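Local structure of putative ABC transporter (Thermobispora bispora, 4PE6) at residues V152-V156 / T185-D189; S24-I28 / V59-N65; V210-G216 / P231-E236; A136-E141 / I171-Y175. The protein probably serves as the solute-binding protein of an ABC transporter, likely for sugars or related compounds, and holds a trihydroxybutanoic acid in its cleft in this crystal. All coordinates share one frame; numbering follows the deposited sequence.

Contact 1: residues V152-V156 / T185-D189. With LTH ((2R,3S)-2,3,4-trihydroxybutanoic acid), chain C.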
loop_
_atom_site.group_PDB
_atom_site.type_symbol
_atom_site.label_atom_id
_atom_site.label_comp_id
_atom_site.label_asym_id
_atom_site.label_seq_id
_atom_site.Cartn_x
_atom_site.Cartn_y
_atom_site.Cartn_z
ATOM N N VAL A 152 -14.674 1.103 5.483
ATOM C CA VAL A 152 -14.034 2.267 4.913
ATOM C C VAL A 152 -13.135 1.800 3.793
ATOM O O VAL A 152 -12.130 1.139 4.028
ATOM C CB VAL A 152 -13.174 3.020 5.944
ATOM C CG1 VAL A 152 -12.545 4.229 5.287
ATOM C CG2 VAL A 152 -13.978 3.405 7.190
ATOM N N ARG A 153 -13.515 2.115 2.566
ATOM C CA ARG A 153 -12.753 1.711 1.407
ATOM C C ARG A 153 -11.452 2.492 1.252
ATOM O O ARG A 153 -11.295 3.635 1.741
ATOM C CB ARG A 153 -13.600 1.845 0.150
ATOM C CG ARG A 153 -14.818 0.940 0.184
ATOM C CD ARG A 153 -15.662 1.012 -1.085
ATOM N NE ARG A 153 -14.929 0.549 -2.250
ATOM C CZ ARG A 153 -15.491 0.296 -3.441
ATOM N NH1 ARG A 153 -16.776 0.487 -3.629
ATOM N NH2 ARG A 153 -14.758 -0.125 -4.452
ATOM N N GLY A 154 -10.524 1.863 0.544
ATOM C CA GLY A 154 -9.197 2.432 0.323
ATOM C C GLY A 154 -9.096 3.358 -0.872
ATOM O O GLY A 154 -9.929 4.264 -1.041
ATOM N N VAL A 155 -8.059 3.155 -1.680
ATOM C CA VAL A 155 -7.795 3.996 -2.840
ATOM C C VAL A 155 -8.734 3.595 -3.976
ATOM O O VAL A 155 -8.331 2.922 -4.930
ATOM C CB VAL A 155 -6.307 3.968 -3.242
ATOM C CG1 VAL A 155 -6.004 4.925 -4.373
ATOM C CG2 VAL A 155 -5.449 4.373 -2.025
ATOM N N VAL A 156 -9.982 4.070 -3.866
ATOM C CA VAL A 156 -11.058 3.729 -4.830
ATOM C C VAL A 156 -10.655 4.143 -6.234
ATOM O O VAL A 156 -10.163 5.250 -6.461
ATOM C CB VAL A 156 -12.417 4.349 -4.414
ATOM C CG1 VAL A 156 -13.491 4.185 -5.498
ATOM C CG2 VAL A 156 -12.906 3.726 -3.101
ATOM N N THR A 185 -15.722 5.978 1.744
ATOM C CA THR A 185 -14.387 5.993 1.140
ATOM C C THR A 185 -13.408 6.796 2.001
ATOM O O THR A 185 -13.651 7.968 2.319
ATOM C CB THR A 185 -14.401 6.618 -0.247
ATOM O OG1 THR A 185 -15.205 5.833 -1.132
ATOM C CG2 THR A 185 -12.974 6.740 -0.807
ATOM N N GLY A 186 -12.287 6.174 2.329
ATOM C CA GLY A 186 -11.241 6.800 3.130
ATOM C C GLY A 186 -9.945 7.102 2.392
ATOM O O GLY A 186 -9.138 7.871 2.898
HETATM N N MSE A 187 -9.721 6.491 1.220
HETATM C CA MSE A 187 -8.454 6.654 0.460
HETATM C C MSE A 187 -7.201 6.221 1.244
HETATM O O MSE A 187 -6.105 6.673 0.956
HETATM C CB MSE A 187 -8.284 8.094 -0.085
HETATM C CG MSE A 187 -9.494 8.650 -0.832
HETATM SE SE MSE A 187 -9.919 7.645 -2.483
HETATM C CE MSE A 187 -8.400 8.160 -3.601
ATOM N N CYS A 188 -7.368 5.296 2.194
ATOM C CA CYS A 188 -6.308 4.900 3.172
ATOM C C CYS A 188 -5.637 6.115 3.813
ATOM O O CYS A 188 -4.438 6.114 4.092
ATOM C CB CYS A 188 -5.248 3.984 2.562
ATOM S SG CYS A 188 -5.895 2.722 1.453
ATOM N N ASP A 189 -6.435 7.150 4.032
ATOM C CA ASP A 189 -5.959 8.404 4.616
ATOM C C ASP A 189 -6.742 8.690 5.883
ATOM O O ASP A 189 -7.948 8.818 5.839
ATOM C CB ASP A 189 -6.155 9.551 3.643
ATOM C CG ASP A 189 -5.672 10.872 4.207
ATOM O OD1 ASP A 189 -4.514 10.913 4.660
ATOM O OD2 ASP A 189 -6.445 11.870 4.204
HETATM O O1 LTH C . -2.382 2.509 0.898
HETATM C C1 LTH C . -2.109 2.707 -0.343
HETATM O O LTH C . -2.095 3.813 -0.925
HETATM C C2 LTH C . -1.663 1.493 -1.194
HETATM O O2 LTH C . -1.446 1.877 -2.575
HETATM C C3 LTH C . -2.696 0.386 -1.187
HETATM O O3 LTH C . -3.936 0.879 -1.692
HETATM C C4 LTH C . -2.212 -0.753 -2.105
HETATM O O4 LTH C . -1.013 -1.286 -1.485
HETATM O O HOH W 1 -9.460 4.171 3.832
#
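The carbonyl oxygen of Arg-153 gathers several donors where a parallel strand pair of a periplasmic binding protein domain opens into the ligand cleft. Gly-186 N bonds to it at 2.8 Å with an N-H...O angle of 158°; Met-187 N adds a weak bond, and water 1 donates to the same oxygen while accepting from Cys-188 N. Met-187 N also bonds weakly to Gly-154 O, so the two chains stay joined just past the bridge between Arg-153 and Thr-185. Around this polar seam the side chains pack closely. Val-152 sets CG1 against the backbone of Gly-186, 3.5 Å from its N. The selenomethionine Met-187 is bent at chi2 and chi3, which folds the chain back so that SE lies 3.8 Å from Val-156 N and CE meets Val-155 CG1, the two side chains crossing at about a right angle. The charged end of Arg-153 turns elsewhere, to a salt bridge with Glu-161. Cys-188, joined to Cys-213 by a disulfide, and Val-155 both line the pocket. There, Val-155 CG2 touches Cys-188 SG at 3.9 Å, and each of these two atoms stands 3.6 Å from a carboxylate oxygen of the bound acid, CG2 from O and SG from O1.

Contact 2: residues S24-I28 / V59-N65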
loop_
_atom_site.group_PDB
_atom_site.type_symbol
_atom_site.label_atom_id
_atom_site.label_comp_id
_atom_site.label_asym_id
_atom_site.label_seq_id
_atom_site.Cartn_x
_atom_site.Cartn_y
_atom_site.Cartn_z
ATOM N N SER A 24 6.263 7.102 -11.849
ATOM C CA SER A 24 4.969 7.770 -11.991
ATOM C C SER A 24 3.999 7.165 -10.977
ATOM O O SER A 24 3.752 5.950 -10.976
ATOM C CB SER A 24 4.411 7.590 -13.403
ATOM O OG SER A 24 3.053 7.968 -13.461
ATOM N N ASN A 25 3.487 8.017 -10.104
ATOM C CA ASN A 25 2.607 7.575 -9.019
ATOM C C ASN A 25 1.220 8.143 -9.170
ATOM O O ASN A 25 1.050 9.379 -9.232
ATOM C CB ASN A 25 3.210 7.995 -7.692
ATOM C CG ASN A 25 2.272 7.762 -6.528
ATOM O OD1 ASN A 25 1.577 6.752 -6.471
ATOM N ND2 ASN A 25 2.246 8.681 -5.595
ATOM N N GLY A 26 0.223 7.250 -9.209
ATOM C CA GLY A 26 -1.165 7.613 -9.453
ATOM C C GLY A 26 -1.927 8.309 -8.320
ATOM O O GLY A 26 -2.949 8.891 -8.566
ATOM N N PHE A 27 -1.423 8.276 -7.090
ATOM C CA PHE A 27 -2.116 8.889 -5.971
ATOM C C PHE A 27 -1.124 9.165 -4.877
ATOM O O PHE A 27 -0.368 8.281 -4.506
ATOM C CB PHE A 27 -3.240 7.983 -5.423
ATOM C CG PHE A 27 -3.997 8.598 -4.269
ATOM C CD1 PHE A 27 -4.710 9.788 -4.446
ATOM C CD2 PHE A 27 -3.999 8.014 -3.016
ATOM C CE1 PHE A 27 -5.403 10.362 -3.393
ATOM C CE2 PHE A 27 -4.699 8.591 -1.959
ATOM C CZ PHE A 27 -5.398 9.770 -2.154
ATOM N N ILE A 28 -1.106 10.408 -4.390
ATOM C CA ILE A 28 -0.159 10.821 -3.361
ATOM C C ILE A 28 -0.846 11.295 -2.067
ATOM O O ILE A 28 -0.167 11.615 -1.069
ATOM C CB ILE A 28 0.819 11.891 -3.920
ATOM C CG1 ILE A 28 1.974 12.165 -2.946
ATOM C CG2 ILE A 28 0.083 13.175 -4.279
ATOM C CD1 ILE A 28 2.723 10.922 -2.514
ATOM N N VAL A 59 7.092 11.668 -10.366
ATOM C CA VAL A 59 5.952 12.505 -10.687
ATOM C C VAL A 59 4.681 11.924 -10.095
ATOM O O VAL A 59 4.382 10.750 -10.315
ATOM C CB VAL A 59 5.823 12.709 -12.194
ATOM C CG1 VAL A 59 4.610 13.566 -12.491
ATOM C CG2 VAL A 59 7.095 13.374 -12.744
ATOM N N ASN A 60 3.960 12.745 -9.329
ATOM C CA ASN A 60 2.695 12.333 -8.705
ATOM C C ASN A 60 1.516 12.959 -9.426
ATOM O O ASN A 60 1.496 14.173 -9.672
ATOM C CB ASN A 60 2.621 12.776 -7.236
ATOM C CG ASN A 60 3.712 12.163 -6.374
ATOM O OD1 ASN A 60 3.848 10.935 -6.273
ATOM N ND2 ASN A 60 4.488 13.033 -5.709
ATOM N N ALA A 61 0.514 12.143 -9.740
ATOM C CA ALA A 61 -0.754 12.669 -10.248
ATOM C C ALA A 61 -1.594 13.230 -9.071
ATOM O O ALA A 61 -1.794 12.544 -8.084
ATOM C CB ALA A 61 -1.516 11.578 -10.990
ATOM N N PRO A 62 -2.052 14.498 -9.153
ATOM C CA PRO A 62 -2.857 15.024 -8.049
ATOM C C PRO A 62 -4.308 14.549 -8.107
ATOM O O PRO A 62 -4.723 13.947 -9.086
ATOM C CB PRO A 62 -2.782 16.547 -8.253
ATOM C CG PRO A 62 -2.582 16.706 -9.715
ATOM C CD PRO A 62 -1.729 15.545 -10.138
ATOM N N GLY A 63 -5.073 14.819 -7.066
ATOM C CA GLY A 63 -6.497 14.505 -7.097
ATOM C C GLY A 63 -6.784 13.101 -6.632
ATOM O O GLY A 63 -5.887 12.397 -6.197
ATOM N N ASN A 64 -8.040 12.684 -6.721
ATOM C CA ASN A 64 -8.444 11.442 -6.072
ATOM C C ASN A 64 -8.257 10.219 -6.958
ATOM O O ASN A 64 -9.227 9.582 -7.389
ATOM C CB ASN A 64 -9.853 11.559 -5.473
ATOM C CG ASN A 64 -9.817 11.885 -3.979
ATOM O OD1 ASN A 64 -8.748 12.139 -3.409
ATOM N ND2 ASN A 64 -10.983 11.863 -3.335
ATOM N N ASN A 65 -6.980 9.910 -7.209
ATOM C CA ASN A 65 -6.555 8.724 -7.963
ATOM C C ASN A 65 -7.033 8.828 -9.423
ATOM O O ASN A 65 -7.815 7.979 -9.882
ATOM C CB ASN A 65 -7.081 7.446 -7.266
ATOM C CG ASN A 65 -6.380 6.171 -7.730
ATOM O OD1 ASN A 65 -5.165 6.113 -7.854
ATOM N ND2 ASN A 65 -7.162 5.119 -7.937
HETATM O O HOH W 2 2.688 10.481 -12.651
HETATM O O HOH W 3 -4.548 11.209 -8.517
HETATM O O HOH W 4 -2.973 12.321 -5.708
#
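Asn-25 and Asn-60, partners in a parallel bridge, show how one side chain can serve a strand pair and the turn beyond it. The backbone part is regular: Asn-25 N donates to Val-59 O and Asn-25 O accepts from Ala-61 N, both at 2.9 Å and nearly straight. Among side-chain bonds, Asn-25 ND2 reaches Asn-60 OD1 at 2.8 Å; the acceptor lies in the amide plane of Asn-25, yet the two amides stand 86° apart. With CG anti to the backbone N (chi1 172°), the Asn-25 amide can also reach along its own chain, where ND2 bonds to Phe-27 O from above the carbonyl plane and OD1 takes a weak bond from Phe-27 N. Water 2 links Val-59 O to Ser-24 OG, which also bonds to Gln-70 NE2, and water 4 accepts from Ile-28 N. Van der Waals contacts complete the set: Ile-28 CB lies 3.8 Å from Asn-60 CG, against the amide, and the Phe-27 ring edge faces Gly-63 O in plane, CD1 to O 3.4 Å. Strands 20-25 and 55-60 form a beta-alpha-beta unit through helix 31-49, whose Arg-33 and Ile-37 touch Phe-27 and Asn-60 respectively. Helix 67-78 packs on Ser-24, Val-59 and Ala-61, and Asn-88, ending strand 84-88, bonds to the backbone of Ser-24 and Gly-26.

Contact 3: residues V210-G216 / P231-E236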
loop_
_atom_site.group_PDB
_atom_site.type_symbol
_atom_site.label_atom_id
_atom_site.label_comp_id
_atom_site.label_asym_id
_atom_site.label_seq_id
_atom_site.Cartn_x
_atom_site.Cartn_y
_atom_site.Cartn_z
ATOM N N VAL A 210 -14.603 -1.023 12.749
ATOM C CA VAL A 210 -14.458 -0.341 11.482
ATOM C C VAL A 210 -13.344 -0.983 10.681
ATOM O O VAL A 210 -12.168 -0.903 11.054
ATOM C CB VAL A 210 -14.195 1.154 11.673
ATOM C CG1 VAL A 210 -14.139 1.843 10.323
ATOM C CG2 VAL A 210 -15.274 1.749 12.568
ATOM N N ILE A 211 -13.737 -1.647 9.594
ATOM C CA ILE A 211 -12.821 -2.375 8.736
ATOM C C ILE A 211 -12.397 -1.428 7.626
ATOM O O ILE A 211 -13.185 -1.102 6.717
ATOM C CB ILE A 211 -13.471 -3.643 8.155
ATOM C CG1 ILE A 211 -13.884 -4.591 9.285
ATOM C CG2 ILE A 211 -12.506 -4.354 7.227
ATOM C CD1 ILE A 211 -14.605 -5.845 8.829
ATOM N N GLY A 212 -11.156 -0.981 7.712
ATOM C CA GLY A 212 -10.658 0.015 6.802
ATOM C C GLY A 212 -9.358 -0.343 6.147
ATOM O O GLY A 212 -8.938 -1.511 6.142
ATOM N N CYS A 213 -8.718 0.693 5.606
ATOM C CA CYS A 213 -7.455 0.590 4.897
ATOM C C CYS A 213 -6.443 1.488 5.609
ATOM O O CYS A 213 -6.341 2.672 5.293
ATOM C CB CYS A 213 -7.624 1.061 3.455
ATOM S SG CYS A 213 -6.116 0.981 2.476
ATOM N N GLY A 214 -5.753 0.934 6.598
ATOM C CA GLY A 214 -4.712 1.655 7.332
ATOM C C GLY A 214 -5.165 3.051 7.747
ATOM O O GLY A 214 -4.469 4.027 7.518
ATOM N N ASP A 215 -6.335 3.150 8.358
ATOM C CA ASP A 215 -6.938 4.444 8.646
ATOM C C ASP A 215 -7.475 4.537 10.064
ATOM O O ASP A 215 -8.155 5.515 10.407
ATOM C CB ASP A 215 -8.085 4.666 7.663
ATOM C CG ASP A 215 -9.008 3.466 7.589
ATOM O OD1 ASP A 215 -9.100 2.750 8.612
ATOM O OD2 ASP A 215 -9.628 3.221 6.514
ATOM N N GLY A 216 -7.167 3.534 10.881
ATOM C CA GLY A 216 -7.751 3.403 12.218
ATOM C C GLY A 216 -7.506 4.572 13.166
ATOM O O GLY A 216 -8.310 4.819 14.060
ATOM N N PRO A 231 -14.115 1.743 18.597
ATOM C CA PRO A 231 -14.293 0.332 18.182
ATOM C C PRO A 231 -12.998 -0.366 17.827
ATOM O O PRO A 231 -11.944 0.244 17.877
ATOM C CB PRO A 231 -15.166 0.455 16.929
ATOM C CG PRO A 231 -14.770 1.768 16.356
ATOM C CD PRO A 231 -14.509 2.676 17.526
ATOM N N ALA A 232 -13.066 -1.652 17.449
ATOM C CA ALA A 232 -11.909 -2.295 16.819
ATOM C C ALA A 232 -11.661 -1.613 15.484
ATOM O O ALA A 232 -12.587 -1.431 14.699
ATOM C CB ALA A 232 -12.140 -3.798 16.624
ATOM N N VAL A 233 -10.427 -1.196 15.242
ATOM C CA VAL A 233 -10.069 -0.508 14.002
ATOM C C VAL A 233 -8.880 -1.156 13.295
ATOM O O VAL A 233 -8.202 -2.050 13.829
ATOM C CB VAL A 233 -9.774 1.002 14.244
ATOM C CG1 VAL A 233 -11.023 1.726 14.728
ATOM C CG2 VAL A 233 -8.643 1.190 15.238
ATOM N N THR A 234 -8.633 -0.706 12.072
ATOM C CA THR A 234 -7.506 -1.171 11.278
ATOM C C THR A 234 -6.530 -0.014 11.196
ATOM O O THR A 234 -6.728 0.910 10.425
ATOM C CB THR A 234 -7.951 -1.607 9.872
ATOM O OG1 THR A 234 -8.685 -0.550 9.230
ATOM C CG2 THR A 234 -8.825 -2.845 9.955
ATOM N N PHE A 235 -5.495 -0.049 12.039
ATOM C CA PHE A 235 -4.573 1.053 12.129
ATOM C C PHE A 235 -3.636 1.160 10.949
ATOM O O PHE A 235 -3.257 0.164 10.338
ATOM C CB PHE A 235 -3.703 0.908 13.383
ATOM C CG PHE A 235 -4.418 1.250 14.641
ATOM C CD1 PHE A 235 -4.856 2.549 14.863
ATOM C CD2 PHE A 235 -4.628 0.297 15.618
ATOM C CE1 PHE A 235 -5.513 2.882 16.028
ATOM C CE2 PHE A 235 -5.285 0.636 16.796
ATOM C CZ PHE A 235 -5.723 1.927 16.994
ATOM N N GLU A 236 -3.231 2.399 10.706
ATOM C CA GLU A 236 -1.979 2.725 10.007
ATOM C C GLU A 236 -0.834 1.925 10.606
ATOM O O GLU A 236 -0.794 1.716 11.823
ATOM C CB GLU A 236 -1.633 4.208 10.195
ATOM C CG GLU A 236 -2.596 5.195 9.561
ATOM C CD GLU A 236 -3.795 5.558 10.414
ATOM O OE1 GLU A 236 -4.034 4.916 11.452
ATOM O OE2 GLU A 236 -4.523 6.489 10.020
HETATM O O HOH W 5 -10.310 1.390 10.814
#
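A buried contact between neighbouring parallel strands, 209-211 and the weakly bonded 232-235, continues past the end of 209-211 into the start of helix 216-226. The strand part rests on Val-210 N, which bonds to Ala-232 O at 2.8 Å, and on Val-210 CG2 against Pro-231 CG. Where the first strand has ended, Thr-234 bridges the gap with both its side chain and its backbone. Its OG1 occupies the crowded position between backbone N and carbonyl carbon (chi1 54°), and from there accepts from Gly-212 N at 2.9 Å. Its carbonyl O takes two weak bonds, from Asp-215 N and from Gly-216 N. Water 5 fills in where the backbones part, donating to Val-210 O and Asp-215 OD1 and accepting from Thr-234 N. Close packing depends on Gly-216, whose CA lies 3.7 Å from Val-233 CB and whose C approaches Phe-235 CD1 at the same distance. Glu-236 folds over Gly-214 and directs OE1 to Tyr-217 N in the first turn of the helix. Asp-215 OD2, met from above its carboxylate plane, accepts from Cys-213 N within the turn that carries this cysteine. Strand, helix 216-226 and strand together make the beta-alpha-beta crossover of a Rossmann-like periplasmic binding protein lobe.

Contact 4: residues A136-E141 / I171-Y175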
loop_
_atom_site.group_PDB
_atom_site.type_symbol
_atom_site.label_atom_id
_atom_site.label_comp_id
_atom_site.label_asym_id
_atom_site.label_seq_id
_atom_site.Cartn_x
_atom_site.Cartn_y
_atom_site.Cartn_z
ATOM N N ALA A 136 -9.898 -7.921 8.026
ATOM C CA ALA A 136 -11.303 -8.148 8.264
ATOM C C ALA A 136 -11.540 -9.326 9.204
ATOM O O ALA A 136 -12.259 -9.189 10.194
ATOM C CB ALA A 136 -12.038 -8.356 6.957
ATOM N N LYS A 137 -10.941 -10.482 8.915
ATOM C CA LYS A 137 -11.317 -11.685 9.653
ATOM C C LYS A 137 -11.043 -11.619 11.168
ATOM O O LYS A 137 -11.939 -11.905 11.965
ATOM C CB LYS A 137 -10.707 -12.952 9.031
ATOM C CG LYS A 137 -11.270 -14.235 9.619
ATOM C CD LYS A 137 -10.968 -15.440 8.730
ATOM C CE LYS A 137 -11.437 -16.765 9.328
ATOM N NZ LYS A 137 -12.764 -16.656 10.000
ATOM N N PRO A 138 -9.811 -11.266 11.574
ATOM C CA PRO A 138 -9.567 -11.156 13.016
ATOM C C PRO A 138 -10.425 -10.088 13.698
ATOM O O PRO A 138 -10.748 -10.209 14.900
ATOM C CB PRO A 138 -8.071 -10.781 13.112
ATOM C CG PRO A 138 -7.491 -10.986 11.759
ATOM C CD PRO A 138 -8.626 -10.912 10.776
ATOM N N VAL A 139 -10.793 -9.057 12.945
ATOM C CA VAL A 139 -11.631 -7.995 13.484
ATOM C C VAL A 139 -13.043 -8.512 13.762
ATOM O O VAL A 139 -13.609 -8.274 14.835
ATOM C CB VAL A 139 -11.629 -6.764 12.552
ATOM C CG1 VAL A 139 -12.710 -5.778 12.930
ATOM C CG2 VAL A 139 -10.262 -6.086 12.592
ATOM N N LEU A 140 -13.589 -9.267 12.821
ATOM C CA LEU A 140 -14.905 -9.847 13.017
ATOM C C LEU A 140 -14.894 -10.897 14.136
ATOM O O LEU A 140 -15.852 -10.980 14.918
ATOM C CB LEU A 140 -15.417 -10.441 11.715
ATOM C CG LEU A 140 -15.657 -9.359 10.645
ATOM C CD1 LEU A 140 -15.841 -9.962 9.270
ATOM C CD2 LEU A 140 -16.848 -8.484 11.003
ATOM N N GLU A 141 -13.824 -11.689 14.213
ATOM C CA GLU A 141 -13.681 -12.626 15.321
ATOM C C GLU A 141 -13.658 -11.890 16.655
ATOM O O GLU A 141 -14.282 -12.339 17.606
ATOM C CB GLU A 141 -12.426 -13.495 15.197
ATOM C CG GLU A 141 -12.498 -14.544 14.105
ATOM C CD GLU A 141 -13.412 -15.710 14.442
ATOM O OE1 GLU A 141 -13.261 -16.330 15.523
ATOM O OE2 GLU A 141 -14.266 -16.027 13.592
ATOM N N ILE A 171 -15.645 -12.037 3.017
ATOM C CA ILE A 171 -15.460 -12.372 4.410
ATOM C C ILE A 171 -16.696 -11.968 5.219
ATOM O O ILE A 171 -17.173 -12.740 6.052
ATOM C CB ILE A 171 -14.168 -11.750 4.965
ATOM C CG1 ILE A 171 -12.964 -12.399 4.284
ATOM C CG2 ILE A 171 -14.087 -11.883 6.485
ATOM C CD1 ILE A 171 -11.653 -11.673 4.543
ATOM N N LEU A 172 -17.235 -10.780 4.974
ATOM C CA LEU A 172 -18.426 -10.349 5.692
ATOM C C LEU A 172 -19.584 -11.323 5.490
ATOM O O LEU A 172 -20.341 -11.577 6.417
ATOM C CB LEU A 172 -18.871 -8.957 5.254
ATOM C CG LEU A 172 -18.076 -7.822 5.882
ATOM C CD1 LEU A 172 -18.362 -6.543 5.121
ATOM C CD2 LEU A 172 -18.436 -7.676 7.343
ATOM N N ALA A 173 -19.702 -11.875 4.290
ATOM C CA ALA A 173 -20.782 -12.812 3.970
ATOM C C ALA A 173 -20.719 -14.093 4.815
ATOM O O ALA A 173 -21.734 -14.780 4.983
ATOM C CB ALA A 173 -20.750 -13.145 2.487
ATOM N N GLU A 174 -19.536 -14.415 5.330
ATOM C CA GLU A 174 -19.355 -15.563 6.213
ATOM C C GLU A 174 -19.786 -15.289 7.654
ATOM O O GLU A 174 -19.808 -16.206 8.471
ATOM C CB GLU A 174 -17.898 -16.012 6.201
ATOM C CG GLU A 174 -17.435 -16.474 4.834
ATOM C CD GLU A 174 -15.949 -16.728 4.768
ATOM O OE1 GLU A 174 -15.249 -16.574 5.803
ATOM O OE2 GLU A 174 -15.495 -17.087 3.667
ATOM N N TYR A 175 -20.109 -14.031 7.964
ATOM C CA TYR A 175 -20.634 -13.646 9.274
ATOM C C TYR A 175 -22.028 -12.986 9.131
ATOM O O TYR A 175 -22.157 -11.759 9.174
ATOM C CB TYR A 175 -19.640 -12.705 9.988
ATOM C CG TYR A 175 -18.283 -13.314 10.303
ATOM C CD1 TYR A 175 -17.295 -13.427 9.322
ATOM C CD2 TYR A 175 -17.980 -13.770 11.582
ATOM C CE1 TYR A 175 -16.064 -13.983 9.604
ATOM C CE2 TYR A 175 -16.744 -14.319 11.877
ATOM C CZ TYR A 175 -15.785 -14.422 10.891
ATOM O OH TYR A 175 -14.556 -14.978 11.184
#
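Tyr-175 lays its ring against Leu-140, and the two fill the space between helix 128-142 and the end of helix 159-173. Leu-140 CB sits almost exactly over the ring centre, 4.0 Å from the centroid and 5° off the normal, a CH-pi contact. Further along the same side chain, CD1 is the bump that enters a hollow formed by three residues: it meets Tyr-175 CD1 at 3.8 Å, Ile-171 CG2 at the same separation, and the more distant Leu-172 CD2. Leu-172 crosses Leu-140 at about a right angle, closing that hollow on one side. Ile-171 CG2, anti to the backbone N, is itself wedged against helix 128-142, between Leu-140 CD1 and Ala-136 CB and beside Lys-137 CB. Both CG2 and CD1 of Ile-171 rest on Ala-136 CB, each at 4.1 Å. Beneath this apolar layer lie strands 178-185 and 209-211, with Val-178 and Ile-211 both touching Leu-140.

At its outer edge the contact turns polar. Lys-137 and Glu-141, one helical turn apart, each approach the Tyr-175 ring near its plane and meet its hydroxyl. Lys-137 NZ donates to Tyr-175 OH at 2.7 Å, a bend at chi4 (40°) turning the ammonium inward. The hydroxyl in turn donates to Glu-141 OE2 at 2.6 Å, on the anti lone pair of that oxygen. Lys-137 and Glu-141 themselves form only a long salt bridge, so the phenol bridges them, accepting from one and donating to the other, and the ammonium and carboxylate probably polarise its O-H in the same sense.

Contacts 1 and 3 are joined covalently: the Cys-188 to Cys-213 disulfide links them (SG to SG 2.0 Å), and strands 147-153 and 209-211 are neighbours in the sheet. Contact 4 packs against contact 3, Ala-136, Val-139 and Leu-140 meeting Ile-211, and lies farther from the pocket. Contact 2 stands across the cleft, its centre about 23 Å from that of contact 3, but it touches contact 1: Met-187 CE lies 3.7 Å from Phe-27 CZ, and Val-155 CG1 is 3.6 Å from Asn-65 CG. The bound acid lies near this meeting point, with the side chain of Phe-27 about 5 Å and that of Cys-213 about 4 Å away.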